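Local atomic coordinates of glutamate--LysW ligase ArgX (Sulfolobus tokodaii, PDB entry 3VPB), a protein that probably catalyses the ATP- and magnesium-dependent attachment of the amino group of glutamate to the side-chain carboxyl of the C-terminal glutamate of the carrier protein LysW during arginine biosynthesis. Residues A113-D126 with V137-I150. Numbering follows the deposited sequence. Where two conformers were deposited one is given.
With ADP (adenosine-5'-diphosphate), chain L.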
ATOM      1  N   ALA B 113       3.133 -13.922  15.272  1.00 15.24           N
ATOM      2  CA  ALA B 113       4.218 -14.484  14.433  1.00 14.94           C
ATOM      3  C   ALA B 113       5.460 -14.804  15.283  1.00 15.46           C
ATOM      4  O   ALA B 113       6.071 -15.894  15.172  1.00 15.10           O
ATOM      5  CB  ALA B 113       4.568 -13.537  13.279  1.00 14.76           C
ATOM      6  N   LEU B 114       5.822 -13.859  16.151  1.00 16.35           N
ATOM      7  CA  LEU B 114       6.991 -14.054  17.008  1.00 17.53           C
ATOM      8  C   LEU B 114       6.788 -15.235  17.947  1.00 17.54           C
ATOM      9  O   LEU B 114       7.706 -16.062  18.093  1.00 17.68           O
ATOM     10  CB  LEU B 114       7.406 -12.773  17.738  1.00 17.22           C
ATOM     11  CG  LEU B 114       8.707 -12.885  18.561  1.00 19.86           C
ATOM     12  CD1 LEU B 114       9.960 -13.117  17.669  1.00 20.79           C
ATOM     13  CD2 LEU B 114       8.882 -11.634  19.420  1.00 20.63           C
ATOM     14  N   LYS B 115       5.608 -15.320  18.570  1.00 17.99           N
ATOM     15  CA  LYS B 115       5.213 -16.527  19.339  1.00 18.80           C
ATOM     16  C   LYS B 115       5.307 -17.848  18.563  1.00 18.99           C
ATOM     17  O   LYS B 115       5.792 -18.868  19.097  1.00 18.59           O
ATOM     18  CB  LYS B 115       3.816 -16.365  19.927  1.00 18.88           C
ATOM     19  CG  LYS B 115       3.785 -15.375  21.067  1.00 21.67           C
ATOM     20  CD  LYS B 115       2.356 -15.111  21.557  1.00 25.47           C
ATOM     21  CE  LYS B 115       2.386 -13.952  22.552  1.00 28.47           C
ATOM     22  NZ  LYS B 115       1.003 -13.606  22.983  1.00 28.33           N
ATOM     23  N   ALA B 116       4.844 -17.831  17.316  1.00 19.13           N
ATOM     24  CA  ALA B 116       4.960 -18.996  16.433  1.00 19.78           C
ATOM     25  C   ALA B 116       6.407 -19.426  16.209  1.00 20.29           C
ATOM     26  O   ALA B 116       6.711 -20.618  16.293  1.00 20.43           O
ATOM     27  CB  ALA B 116       4.252 -18.755  15.083  1.00 19.42           C
ATOM     28  N   TYR B 117       7.292 -18.472  15.912  1.00 20.14           N
ATOM     29  CA  TYR B 117       8.727 -18.770  15.754  1.00 21.45           C
ATOM     30  C   TYR B 117       9.271 -19.387  17.025  1.00 23.49           C
ATOM     31  O   TYR B 117      10.000 -20.396  16.982  1.00 24.46           O
ATOM     32  CB  TYR B 117       9.553 -17.490  15.449  1.00 19.90           C
ATOM     33  CG  TYR B 117       9.187 -16.717  14.187  1.00 18.35           C
ATOM     34  CD1 TYR B 117       9.674 -15.405  13.998  1.00 17.64           C
ATOM     35  CD2 TYR B 117       8.376 -17.265  13.189  1.00 18.86           C
ATOM     36  CE1 TYR B 117       9.355 -14.679  12.853  1.00 17.55           C
ATOM     37  CE2 TYR B 117       8.028 -16.535  12.045  1.00 17.98           C
ATOM     38  CZ  TYR B 117       8.539 -15.239  11.882  1.00 18.43           C
ATOM     39  OH  TYR B 117       8.239 -14.482  10.774  1.00 20.45           O
ATOM     40  N   GLU B 118       8.924 -18.767  18.151  1.00 25.07           N
ATOM     41  CA  GLU B 118       9.335 -19.243  19.479  1.00 27.53           C
ATOM     42  C   GLU B 118       8.818 -20.652  19.811  1.00 28.06           C
ATOM     43  O   GLU B 118       9.524 -21.424  20.474  1.00 29.20           O
ATOM     44  CB  GLU B 118       8.937 -18.237  20.566  1.00 27.32           C
ATOM     45  CG  GLU B 118       9.757 -16.949  20.499  1.00 30.44           C
ATOM     46  CD  GLU B 118       9.214 -15.824  21.365  1.00 33.15           C
ATOM     47  OE1 GLU B 118       8.040 -15.910  21.825  1.00 33.36           O
ATOM     48  OE2 GLU B 118       9.983 -14.847  21.592  1.00 34.02           O
ATOM     49  N   GLN B 119       7.617 -20.990  19.346  1.00 28.39           N
ATOM     50  CA  GLN B 119       7.016 -22.310  19.615  1.00 29.37           C
ATOM     51  C   GLN B 119       7.657 -23.409  18.795  1.00 29.68           C
ATOM     52  O   GLN B 119       7.805 -24.531  19.279  1.00 29.99           O
ATOM     53  CB  GLN B 119       5.504 -22.308  19.343  1.00 29.25           C
ATOM     54  CG  GLN B 119       4.695 -21.658  20.459  1.00 30.82           C
ATOM     55  CD  GLN B 119       3.208 -21.537  20.153  1.00 32.99           C
ATOM     56  OE1 GLN B 119       2.512 -20.703  20.744  1.00 34.27           O
ATOM     57  NE2 GLN B 119       2.713 -22.369  19.247  1.00 34.87           N
ATOM     58  N   ARG B 120       8.022 -23.063  17.561  1.00 29.60           N
ATOM     59  CA  ARG B 120       8.546 -23.983  16.547  1.00 30.17           C
ATOM     60  C   ARG B 120      10.067 -24.105  16.565  1.00 29.15           C
ATOM     61  O   ARG B 120      10.620 -25.162  16.278  1.00 29.93           O
ATOM     62  CB  ARG B 120       8.220 -23.429  15.173  1.00 30.76           C
ATOM     63  CG  ARG B 120       6.941 -23.819  14.585  1.00 33.22           C
ATOM     64  CD  ARG B 120       7.177 -23.926  13.085  1.00 37.80           C
ATOM     65  NE  ARG B 120       7.756 -25.231  12.816  1.00 41.92           N
ATOM     66  CZ  ARG B 120       7.035 -26.329  12.649  1.00 41.12           C
ATOM     67  NH1 ARG B 120       5.700 -26.265  12.669  1.00 40.45           N
ATOM     68  NH2 ARG B 120       7.655 -27.477  12.443  1.00 41.89           N
ATOM     69  N   GLY B 121      10.732 -22.994  16.830  1.00 27.88           N
ATOM     70  CA  GLY B 121      12.181 -22.904  16.672  1.00 26.04           C
ATOM     71  C   GLY B 121      12.612 -22.871  15.217  1.00 24.72           C
ATOM     72  O   GLY B 121      11.800 -23.011  14.305  1.00 24.41           O
ATOM     73  N   PHE B 122      13.912 -22.702  14.998  1.00 23.43           N
ATOM     74  CA  PHE B 122      14.452 -22.511  13.648  1.00 22.38           C
ATOM     75  C   PHE B 122      15.140 -23.783  13.098  1.00 21.14           C
ATOM     76  O   PHE B 122      15.572 -24.629  13.883  1.00 21.26           O
ATOM     77  CB  PHE B 122      15.381 -21.294  13.682  1.00 21.86           C
ATOM     78  CG  PHE B 122      14.710 -20.068  14.230  1.00 22.74           C
ATOM     79  CD1 PHE B 122      13.692 -19.432  13.512  1.00 21.93           C
ATOM     80  CD2 PHE B 122      15.041 -19.587  15.489  1.00 23.08           C
ATOM     81  CE1 PHE B 122      13.045 -18.312  14.028  1.00 23.92           C
ATOM     82  CE2 PHE B 122      14.400 -18.471  16.009  1.00 24.84           C
ATOM     83  CZ  PHE B 122      13.411 -17.822  15.267  1.00 24.32           C
ATOM     84  N   PRO B 123      15.239 -23.929  11.757  1.00 19.90           N
ATOM     85  CA  PRO B 123      14.765 -22.978  10.738  1.00 18.79           C
ATOM     86  C   PRO B 123      13.313 -23.247  10.430  1.00 17.81           C
ATOM     87  O   PRO B 123      12.795 -24.345  10.727  1.00 17.98           O
ATOM     88  CB  PRO B 123      15.608 -23.337   9.511  1.00 18.43           C
ATOM     89  CG  PRO B 123      15.788 -24.830   9.656  1.00 19.54           C
ATOM     90  CD  PRO B 123      16.054 -24.996  11.141  1.00 19.57           C
ATOM     91  N   LEU B 124      12.675 -22.269   9.807  1.00 16.75           N
ATOM     92  CA  LEU B 124      11.284 -22.411   9.387  1.00 16.10           C
ATOM     93  C   LEU B 124      11.054 -21.637   8.098  1.00 15.14           C
ATOM     94  O   LEU B 124      11.856 -20.782   7.702  1.00 14.65           O
ATOM     95  CB  LEU B 124      10.325 -21.918  10.489  1.00 16.53           C
ATOM     96  CG  LEU B 124      10.484 -20.538  11.082  1.00 19.98           C
ATOM     97  CD1 LEU B 124       9.699 -19.519  10.238  1.00 20.50           C
ATOM     98  CD2 LEU B 124       9.949 -20.588  12.542  1.00 20.16           C
ATOM     99  N   ILE B 125       9.933 -21.932   7.447  1.00 14.97           N
ATOM    100  CA  ILE B 125       9.448 -21.125   6.323  1.00 15.16           C
ATOM    101  C   ILE B 125       8.260 -20.283   6.792  1.00 14.45           C
ATOM    102  O   ILE B 125       7.411 -20.754   7.491  1.00 14.46           O
ATOM    103  CB  ILE B 125       9.047 -22.046   5.134  1.00 15.77           C
ATOM    104  CG1 ILE B 125      10.317 -22.641   4.519  1.00 16.73           C
ATOM    105  CG2 ILE B 125       8.117 -21.339   4.083  1.00 17.29           C
ATOM    106  CD1 ILE B 125      11.010 -21.766   3.433  1.00 18.93           C
ATOM    107  N   ASP B 126       8.254 -19.005   6.444  1.00 14.27           N
ATOM    108  CA  ASP B 126       7.106 -18.134   6.738  1.00 14.00           C
ATOM    109  C   ASP B 126       6.656 -17.564   5.392  1.00 14.18           C
ATOM    110  O   ASP B 126       7.406 -16.879   4.706  1.00 13.51           O
ATOM    111  CB  ASP B 126       7.524 -17.018   7.703  1.00 15.45           C
ATOM    112  CG  ASP B 126       6.377 -16.085   8.075  1.00 16.11           C
ATOM    113  OD1 ASP B 126       5.407 -15.977   7.289  1.00 14.64           O
ATOM    114  OD2 ASP B 126       6.476 -15.390   9.123  1.00 17.83           O
ATOM    115  N   VAL B 137       7.956 -15.803   0.087  1.00 14.42           N
ATOM    116  CA  VAL B 137       8.190 -17.087   0.777  1.00 14.25           C
ATOM    117  C   VAL B 137       9.573 -16.949   1.408  1.00 14.36           C
ATOM    118  O   VAL B 137      10.582 -16.848   0.702  1.00 13.72           O
ATOM    119  CB  VAL B 137       8.152 -18.298  -0.173  1.00 14.45           C
ATOM    120  CG1 VAL B 137       8.478 -19.618   0.578  1.00 15.95           C
ATOM    121  CG2 VAL B 137       6.773 -18.406  -0.868  1.00 14.57           C
ATOM    122  N   SER B 138       9.620 -16.941   2.726  1.00 13.93           N
ATOM    123  CA  SER B 138      10.834 -16.524   3.424  1.00 15.44           C
ATOM    124  C   SER B 138      11.375 -17.659   4.263  1.00 16.65           C
ATOM    125  O   SER B 138      10.619 -18.326   4.975  1.00 16.19           O
ATOM    126  CB  SER B 138      10.526 -15.366   4.340  1.00 15.81           C
ATOM    127  OG  SER B 138      10.136 -14.246   3.601  1.00 15.66           O
ATOM    128  N   LEU B 139      12.680 -17.866   4.151  1.00 18.13           N
ATOM    129  CA  LEU B 139      13.405 -18.834   4.969  1.00 19.45           C
ATOM    130  C   LEU B 139      13.867 -18.093   6.224  1.00 20.98           C
ATOM    131  O   LEU B 139      14.571 -17.056   6.121  1.00 22.51           O
ATOM    132  CB  LEU B 139      14.582 -19.445   4.149  1.00 21.26           C
ATOM    133  CG  LEU B 139      15.426 -20.598   4.736  1.00 22.43           C
ATOM    134  CD1 LEU B 139      14.547 -21.743   5.240  1.00 25.01           C
ATOM    135  CD2 LEU B 139      16.497 -21.124   3.762  1.00 24.89           C
ATOM    136  N   ILE B 140      13.445 -18.571   7.395  1.00 19.42           N
ATOM    137  CA  ILE B 140      13.766 -17.922   8.667  1.00 20.15           C
ATOM    138  C   ILE B 140      14.613 -18.842   9.540  1.00 19.58           C
ATOM    139  O   ILE B 140      14.171 -19.912   9.985  1.00 19.61           O
ATOM    140  CB  ILE B 140      12.526 -17.420   9.412  1.00 20.13           C
ATOM    141  CG1 ILE B 140      11.743 -16.435   8.503  1.00 20.74           C
ATOM    142  CG2 ILE B 140      12.926 -16.714  10.735  1.00 20.77           C
ATOM    143  CD1 ILE B 140      10.459 -15.989   9.051  1.00 24.34           C
ATOM    144  N   ARG B 141      15.838 -18.410   9.773  1.00 19.59           N
ATOM    145  CA  ARG B 141      16.836 -19.317  10.356  1.00 19.95           C
ATOM    146  C   ARG B 141      17.303 -18.873  11.729  1.00 19.96           C
ATOM    147  O   ARG B 141      18.000 -19.613  12.406  1.00 19.09           O
ATOM    148  CB  ARG B 141      17.993 -19.505   9.384  1.00 20.19           C
ATOM    149  CG  ARG B 141      17.537 -20.217   8.115  1.00 21.62           C
ATOM    150  CD  ARG B 141      18.417 -19.911   6.989  1.00 23.62           C
ATOM    151  NE  ARG B 141      18.386 -18.503   6.583  1.00 22.90           N
ATOM    152  CZ  ARG B 141      19.178 -18.023   5.632  1.00 24.19           C
ATOM    153  NH1 ARG B 141      20.032 -18.849   5.018  1.00 24.63           N
ATOM    154  NH2 ARG B 141      19.128 -16.738   5.299  1.00 22.01           N
ATOM    155  N   ASP B 142      16.906 -17.670  12.140  1.00 19.95           N
ATOM    156  CA  ASP B 142      17.212 -17.152  13.473  1.00 20.09           C
ATOM    157  C   ASP B 142      16.271 -16.004  13.834  1.00 19.71           C
ATOM    158  O   ASP B 142      15.483 -15.574  12.986  1.00 17.87           O
ATOM    159  CB  ASP B 142      18.695 -16.757  13.627  1.00 21.05           C
ATOM    160  CG  ASP B 142      19.116 -15.588  12.736  1.00 23.32           C
ATOM    161  OD1 ASP B 142      18.363 -14.626  12.541  1.00 21.94           O
ATOM    162  OD2 ASP B 142      20.259 -15.630  12.238  1.00 31.06           O
ATOM    163  N   VAL B 143      16.362 -15.515  15.073  1.00 19.54           N
ATOM    164  CA  VAL B 143      15.430 -14.495  15.565  0.50 19.86           C
ATOM    165  C   VAL B 143      15.606 -13.128  14.891  1.00 19.47           C
ATOM    166  O   VAL B 143      14.650 -12.362  14.801  1.00 19.13           O
ATOM    167  CB  VAL B 143      15.521 -14.281  17.096  0.50 19.93           C
ATOM    168  CG1 VAL B 143      14.187 -13.777  17.620  0.50 19.49           C
ATOM    169  CG2 VAL B 143      15.928 -15.557  17.808  0.50 21.19           C
ATOM    170  N   PHE B 144      16.833 -12.822  14.455  1.00 20.11           N
ATOM    171  CA  PHE B 144      17.102 -11.544  13.774  1.00 19.87           C
ATOM    172  C   PHE B 144      16.351 -11.477  12.444  1.00 19.16           C
ATOM    173  O   PHE B 144      15.679 -10.477  12.134  1.00 19.00           O
ATOM    174  CB  PHE B 144      18.595 -11.357  13.487  1.00 19.96           C
ATOM    175  CG  PHE B 144      19.440 -11.017  14.704  1.00 20.92           C
ATOM    176  CD1 PHE B 144      18.914 -11.021  15.991  1.00 21.88           C
ATOM    177  CD2 PHE B 144      20.777 -10.699  14.534  1.00 23.64           C
ATOM    178  CE1 PHE B 144      19.730 -10.725  17.100  1.00 23.54           C
ATOM    179  CE2 PHE B 144      21.593 -10.377  15.629  1.00 24.64           C
ATOM    180  CZ  PHE B 144      21.069 -10.386  16.899  1.00 24.68           C
ATOM    181  N   GLU B 145      16.508 -12.533  11.641  1.00 19.03           N
ATOM    182  CA  GLU B 145      15.800 -12.670  10.371  1.00 18.46           C
ATOM    183  C   GLU B 145      14.298 -12.675  10.627  1.00 18.14           C
ATOM    184  O   GLU B 145      13.557 -12.024   9.897  1.00 17.40           O
ATOM    185  CB  GLU B 145      16.197 -13.982   9.698  1.00 18.84           C
ATOM    186  CG  GLU B 145      15.744 -14.179   8.263  1.00 21.47           C
ATOM    187  CD  GLU B 145      16.614 -15.231   7.542  1.00 24.41           C
ATOM    188  OE1 GLU B 145      17.093 -16.208   8.181  1.00 25.74           O
ATOM    189  OE2 GLU B 145      16.817 -15.074   6.325  1.00 28.84           O
ATOM    190  N   GLY B 146      13.865 -13.419  11.652  1.00 16.99           N
ATOM    191  CA  GLY B 146      12.437 -13.483  12.018  1.00 16.46           C
ATOM    192  C   GLY B 146      11.860 -12.101  12.308  1.00 16.36           C
ATOM    193  O   GLY B 146      10.826 -11.735  11.777  1.00 15.43           O
ATOM    194  N   LYS B 147      12.561 -11.321  13.129  1.00 15.72           N
ATOM    195  CA  LYS B 147      12.094  -9.965  13.507  1.00 15.80           C
ATOM    196  C   LYS B 147      12.010  -9.013  12.319  1.00 16.00           C
ATOM    197  O   LYS B 147      11.065  -8.225  12.222  1.00 14.38           O
ATOM    198  CB  LYS B 147      13.010  -9.358  14.588  1.00 16.55           C
ATOM    199  CG  LYS B 147      12.757  -9.925  15.986  1.00 17.63           C
ATOM    200  CD  LYS B 147      13.758  -9.397  17.018  1.00 19.75           C
ATOM    201  CE  LYS B 147      13.135  -9.400  18.387  1.00 22.75           C
ATOM    202  NZ  LYS B 147      14.106  -9.446  19.512  1.00 24.33           N
ATOM    203  N   THR B 148      12.997  -9.072  11.428  1.00 15.26           N
ATOM    204  CA  THR B 148      12.984  -8.160  10.275  1.00 16.48           C
ATOM    205  C   THR B 148      11.903  -8.548   9.272  1.00 15.64           C
ATOM    206  O   THR B 148      11.238  -7.679   8.719  1.00 16.55           O
ATOM    207  CB  THR B 148      14.377  -7.941   9.624  1.00 17.62           C
ATOM    208  OG1 THR B 148      14.284  -6.844   8.699  1.00 20.16           O
ATOM    209  CG2 THR B 148      14.821  -9.149   8.871  1.00 18.26           C
ATOM    210  N   ILE B 149      11.665  -9.845   9.094  1.00 15.54           N
ATOM    211  CA  ILE B 149      10.560 -10.283   8.227  1.00 16.11           C
ATOM    212  C   ILE B 149       9.214  -9.841   8.800  1.00 15.98           C
ATOM    213  O   ILE B 149       8.355  -9.323   8.075  1.00 17.25           O
ATOM    214  CB  ILE B 149      10.604 -11.826   7.934  1.00 16.26           C
ATOM    215  CG1 ILE B 149      11.889 -12.202   7.182  1.00 18.22           C
ATOM    216  CG2 ILE B 149       9.341 -12.291   7.114  1.00 17.71           C
ATOM    217  CD1 ILE B 149      12.081 -11.508   5.840  1.00 20.04           C
ATOM    218  N   ILE B 150       9.009 -10.033  10.101  1.00 15.17           N
ATOM    219  CA  ILE B 150       7.770  -9.561  10.738  1.00 15.22           C
ATOM    220  C   ILE B 150       7.523  -8.084  10.451  1.00 15.70           C
ATOM    221  O   ILE B 150       6.415  -7.696  10.084  1.00 15.66           O
ATOM    222  CB  ILE B 150       7.790  -9.822  12.256  1.00 15.71           C
ATOM    223  CG1 ILE B 150       7.573 -11.323  12.523  1.00 15.60           C
ATOM    224  CG2 ILE B 150       6.717  -9.011  12.971  1.00 16.93           C
ATOM    225  CD1 ILE B 150       7.852 -11.725  13.979  1.00 15.84           C
TER
HETATM  226  PB  ADP L 500       4.124 -20.169  -4.380  1.00 15.62           P
HETATM  227  O1B ADP L 500       2.647 -20.198  -4.499  1.00 17.75           O
HETATM  228  O2B ADP L 500       4.891 -21.015  -5.382  1.00 18.00           O
HETATM  229  O3B ADP L 500       4.738 -18.807  -4.219  1.00 15.24           O
HETATM  230  PA  ADP L 500       5.041 -22.226  -2.543  1.00 17.66           P
HETATM  231  O1A ADP L 500       4.494 -22.514  -1.148  1.00 17.86           O
HETATM  232  O2A ADP L 500       4.904 -23.197  -3.695  1.00 16.09           O
HETATM  233  O3A ADP L 500       4.415 -20.794  -2.922  1.00 18.44           O
HETATM  234  O5' ADP L 500       6.599 -21.899  -2.330  1.00 17.37           O
HETATM  235  C5' ADP L 500       7.501 -21.608  -3.398  1.00 15.60           C
HETATM  236  C4' ADP L 500       8.760 -22.440  -3.246  1.00 14.35           C
HETATM  237  O4' ADP L 500       9.293 -22.237  -1.933  1.00 16.02           O
HETATM  238  C3' ADP L 500       8.439 -23.935  -3.333  1.00 16.64           C
HETATM  239  O3' ADP L 500       8.529 -24.401  -4.685  1.00 17.50           O
HETATM  240  C2' ADP L 500       9.508 -24.555  -2.466  1.00 17.85           C
HETATM  241  O2' ADP L 500      10.734 -24.685  -3.200  1.00 19.01           O
HETATM  242  C1' ADP L 500       9.720 -23.501  -1.412  1.00 15.54           C
HETATM  243  N9  ADP L 500       8.920 -23.800  -0.209  1.00 13.90           N
HETATM  244  C8  ADP L 500       7.724 -23.266   0.148  1.00 12.45           C
HETATM  245  N7  ADP L 500       7.363 -23.764   1.340  1.00 13.28           N
HETATM  246  C5  ADP L 500       8.330 -24.610   1.747  1.00 12.49           C
HETATM  247  C6  ADP L 500       8.558 -25.489   2.901  1.00 11.34           C
HETATM  248  N6  ADP L 500       7.662 -25.522   3.905  1.00 13.62           N
HETATM  249  N1  ADP L 500       9.731 -26.187   2.962  1.00 14.72           N
HETATM  250  C2  ADP L 500      10.644 -26.148   1.985  1.00 12.00           C
HETATM  251  N3  ADP L 500      10.467 -25.382   0.878  1.00 14.50           N
HETATM  252  C4  ADP L 500       9.346 -24.627   0.728  1.00 12.76           C
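The hairpin of the ATP-grasp domain that lines the nucleotide pocket pairs Leu124 with Ile140 and Asp126 with Ser138, antiparallel hydrogen-bonded pairs joined by four backbone bonds; Ile140 N to Leu124 O is the shortest at 2.7 Å and nearly straight. Between these pairs, Ile125 and Leu139 face the other way, their CD1 methyls 4.0 Å apart. On that face Ile125 lays CG1 against the adenine, 3.7 Å from C6 of ADP, while Val137 puts CG1 beside the ribose oxygen O4'.

The opposite face carries two helices, 113-120 and 143-150, running nearly antiparallel (156°) with axes 10.5 Å apart. Tyr117, on helix 113-120, points its ring at helix 143-150 and at Ile140 and Asp126 of the sheet. With its CG beside the backbone N and anti to the carbonyl carbon (chi1 -60°), its ring reaches across to Gly146, where CE1 comes 3.4 Å from CA; a CB on Gly146 would collide with the ring. Ile150 CD1 packs obliquely on the same ring, and the CD1 methyl of Ile140 touches both Tyr117 OH and Asp126 CB. The hydroxyl donates to the anti lone pair of Asp126 OD2 over 2.6 Å, tying helix to strand. A phenylalanine in place of Tyr117 would probably leave that buried carboxylate oxygen without one of its donors and the carboxylate less firmly fixed. Nearer the turn into helix 143-150, Phe122 lays a ring face over Asp142 C and brings CE1 to 3.7 Å from Ile140 CG2.

Strand 124-127 also pairs with strand 164-168, where His164 bonds Asp126 OD2, while Arg153, farther along helix 143-153, bridges to OD1. Beyond strand 138-140 and this helix lies a second subunit, with Ser138 bonded to Thr148 of that subunit and Arg141 bridged to its Asp142.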